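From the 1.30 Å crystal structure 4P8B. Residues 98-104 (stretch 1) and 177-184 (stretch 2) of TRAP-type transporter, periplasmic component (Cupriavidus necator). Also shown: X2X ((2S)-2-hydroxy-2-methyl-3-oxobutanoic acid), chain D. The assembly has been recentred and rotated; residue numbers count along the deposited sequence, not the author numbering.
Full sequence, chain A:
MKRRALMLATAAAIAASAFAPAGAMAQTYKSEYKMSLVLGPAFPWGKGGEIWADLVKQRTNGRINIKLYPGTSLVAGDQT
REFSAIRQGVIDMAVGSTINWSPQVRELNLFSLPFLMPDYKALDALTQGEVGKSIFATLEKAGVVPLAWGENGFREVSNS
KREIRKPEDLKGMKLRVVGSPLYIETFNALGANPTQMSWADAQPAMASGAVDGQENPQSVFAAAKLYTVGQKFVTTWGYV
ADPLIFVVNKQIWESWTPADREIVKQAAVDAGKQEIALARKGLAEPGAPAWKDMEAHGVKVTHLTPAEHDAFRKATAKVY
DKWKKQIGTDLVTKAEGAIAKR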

# COMPACT_ATOMS: atom_id res chain seq x y z
N THR A 98 2.47 3.81 -0.50
CA THR A 98 2.34 5.10 0.16
C THR A 98 2.55 5.01 1.67
O THR A 98 3.00 5.99 2.28
CB THR A 98 0.99 5.77 -0.17
OG1 THR A 98 -0.07 4.90 0.22
CG2 THR A 98 0.88 6.06 -1.67
N ILE A 99 2.23 3.87 2.28
CA ILE A 99 2.42 3.72 3.70
C ILE A 99 3.90 3.85 4.07
O ILE A 99 4.28 4.51 5.04
CB ILE A 99 1.86 2.37 4.19
CG1 ILE A 99 0.34 2.38 4.10
CG2 ILE A 99 2.31 2.12 5.64
CD1 ILE A 99 -0.28 1.03 4.38
N ASN A 100 4.75 3.22 3.29
CA ASN A 100 6.16 3.11 3.65
C ASN A 100 6.91 4.42 3.50
O ASN A 100 7.91 4.63 4.19
CB ASN A 100 6.83 2.04 2.80
CG ASN A 100 6.32 0.66 3.11
OD1 ASN A 100 5.84 0.39 4.22
ND2 ASN A 100 6.32 -0.20 2.12
N TRP A 101 6.40 5.30 2.65
CA TRP A 101 7.03 6.59 2.41
C TRP A 101 6.39 7.72 3.22
O TRP A 101 6.86 8.87 3.21
CB TRP A 101 6.97 6.95 0.92
CG TRP A 101 7.65 5.99 -0.01
CD1 TRP A 101 8.51 4.95 0.30
CD2 TRP A 101 7.50 5.97 -1.42
NE1 TRP A 101 8.90 4.31 -0.85
CE2 TRP A 101 8.30 4.93 -1.92
CE3 TRP A 101 6.78 6.77 -2.32
CZ2 TRP A 101 8.36 4.64 -3.28
CZ3 TRP A 101 6.85 6.49 -3.66
CH2 TRP A 101 7.64 5.42 -4.13
N SER A 102 5.30 7.42 3.90
CA SER A 102 4.63 8.42 4.72
C SER A 102 5.53 9.07 5.78
O SER A 102 5.37 10.25 6.02
CB SER A 102 3.40 7.81 5.39
OG SER A 102 2.38 7.57 4.44
N PRO A 103 6.48 8.33 6.39
CA PRO A 103 7.32 9.03 7.38
C PRO A 103 8.10 10.21 6.81
O PRO A 103 8.34 11.17 7.53
CB PRO A 103 8.27 7.92 7.88
CG PRO A 103 7.51 6.68 7.66
CD PRO A 103 6.74 6.88 6.39
N GLN A 104 8.44 10.16 5.52
CA GLN A 104 9.17 11.23 4.86
C GLN A 104 8.29 12.20 4.09
O GLN A 104 8.68 13.35 3.87
CB GLN A 104 10.19 10.65 3.87
CG GLN A 104 11.31 9.87 4.54
CD GLN A 104 10.92 8.44 4.85
OE1 GLN A 104 10.04 7.86 4.20
NE2 GLN A 104 11.56 7.86 5.87
N VAL A 177 1.43 -3.57 12.71
CA VAL A 177 1.24 -2.53 11.72
C VAL A 177 2.62 -2.16 11.16
O VAL A 177 3.66 -2.55 11.71
CB VAL A 177 0.52 -1.28 12.31
CG1 VAL A 177 -0.91 -1.65 12.76
CG2 VAL A 177 1.31 -0.66 13.43
N VAL A 178 2.65 -1.40 10.07
CA VAL A 178 3.89 -0.86 9.55
C VAL A 178 4.28 0.29 10.46
O VAL A 178 3.40 0.92 11.07
CB VAL A 178 3.69 -0.34 8.12
CG1 VAL A 178 4.95 0.31 7.60
CG2 VAL A 178 3.24 -1.47 7.21
N GLY A 179 5.56 0.62 10.51
CA GLY A 179 6.04 1.71 11.35
C GLY A 179 5.76 3.11 10.83
O GLY A 179 6.68 3.87 10.56
N SER A 180 4.49 3.46 10.71
CA SER A 180 4.06 4.82 10.42
C SER A 180 3.05 5.22 11.51
O SER A 180 2.04 4.56 11.65
CB SER A 180 3.46 4.88 9.01
OG SER A 180 2.37 5.78 8.91
N PRO A 181 3.36 6.27 12.30
CA PRO A 181 2.64 6.57 13.55
C PRO A 181 1.12 6.67 13.47
O PRO A 181 0.44 6.37 14.44
CB PRO A 181 3.24 7.92 14.01
CG PRO A 181 4.27 8.30 12.99
CD PRO A 181 4.55 7.12 12.13
N LEU A 182 0.58 7.07 12.33
CA LEU A 182 -0.87 7.12 12.18
C LEU A 182 -1.51 5.77 12.47
O LEU A 182 -2.56 5.69 13.12
CB LEU A 182 -1.19 7.64 10.78
CG LEU A 182 -2.65 7.61 10.29
CD1 LEU A 182 -3.66 8.12 11.32
CD2 LEU A 182 -2.72 8.45 9.03
N TYR A 183 -0.88 4.69 12.01
CA TYR A 183 -1.45 3.37 12.27
C TYR A 183 -1.47 3.01 13.76
O TYR A 183 -2.42 2.38 14.24
CB TYR A 183 -0.74 2.28 11.42
CG TYR A 183 -1.17 2.38 9.99
CD1 TYR A 183 -2.33 1.78 9.54
CD2 TYR A 183 -0.46 3.18 9.09
CE1 TYR A 183 -2.75 1.92 8.22
CE2 TYR A 183 -0.87 3.34 7.79
CZ TYR A 183 -2.04 2.72 7.36
OH TYR A 183 -2.46 2.90 6.07
N ILE A 184 -0.45 3.43 14.49
CA ILE A 184 -0.45 3.22 15.94
C ILE A 184 -1.63 3.95 16.57
O ILE A 184 -2.33 3.39 17.40
CB ILE A 184 0.86 3.70 16.58
CG1 ILE A 184 2.03 2.81 16.12
CG2 ILE A 184 0.76 3.69 18.09
CD1 ILE A 184 1.93 1.37 16.58
OAD X2X D . 4.35 -4.26 5.15
CAH X2X D . 3.22 -4.48 4.59
OAE X2X D . 2.22 -4.86 5.26
CAI X2X D . 3.06 -4.27 3.12
CAB X2X D . 3.85 -5.34 2.40
OAF X2X D . 1.71 -4.20 2.77
CAG X2X D . 3.63 -2.92 2.85
OAC X2X D . 4.77 -2.80 2.41
CAA X2X D . 2.83 -1.70 3.14
O HOH W 1 0.51 6.44 6.13

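Stretch 1 begins as a weakly bonded helix over about 98-101, and residues 102-104 keep helical phi/psi values without the regular bonding. Its backbone bonds are short-range: Ser 102 N donates to Ile 99 O at 3.3 Å, and Gln 104 N to Trp 101 O at 3.1 Å. Stretch 2 reaches its helix through a turn. Ser 180 N donates to Val 178 O at 2.8 Å, closing a tight loop around Gly 179 (phi/psi -75/63), and Tyr 183 N donates to Ser 180 O at 2.9 Å as the helix starts. The closest pair of CA atoms is that of Pro 103 and Ser 180, 6.1 Å apart. No direct hydrogen bond crosses between the stretches, so the 289 Å² they bury, both sides summed, rests on packing and one water.

Ile 99 is the centre of that packing. Its CA-to-CB bond points toward stretch 2, and 84 Å² of the residue is covered there, the largest share of any residue. With chi1 at m and chi2 at t, the side chain reaches two partners: CG2 lies 3.8 Å from Val 178 CB, while CD1 lies 3.9 Å from Tyr 183 CZ and 3.3 Å from Tyr 183 OH. The approach to the ring is oblique. A branched aliphatic chain suits this place: Ile 99 CG2 also lies 4.0 Å from Tyr 183 CE2, so both arms touch the tyrosine. Its hydroxyl, lying against the CD1 methyl, has its hydrogen bonding satisfied elsewhere in the structure.

Asn 100 behaves differently. Its CA-to-CB bond points away from stretch 2, yet its end comes nearer, placing OD1 3.5 Å from Val 178 CG1. The amide's other atom serves the ligand: ND2 donates to X2X OAC at 3.0 Å with a nearly linear angle of 169°. Val 178 also borders the ligand, its CG2 3.6 Å from X2X OAD, so the valine packs against both stretch 1 and the bound group.

The two serines face one another with CA-to-CB bonds pointing toward the opposite stretch, but Ser 102 CB and Ser 180 OG are still 4.2 Å apart. Ser 102 OG instead donates to Thr 98 O at 2.7 Å, folding its hydroxyl back onto its own backbone, and accepts from water 1 at 2.8 Å. That water reaches Ser 180 OG through a weak bond of 3.4 Å, completing a bridge between buried side chains. Pro 103, which is exposed, brings its CG to 4.1 Å from Gly 179 O.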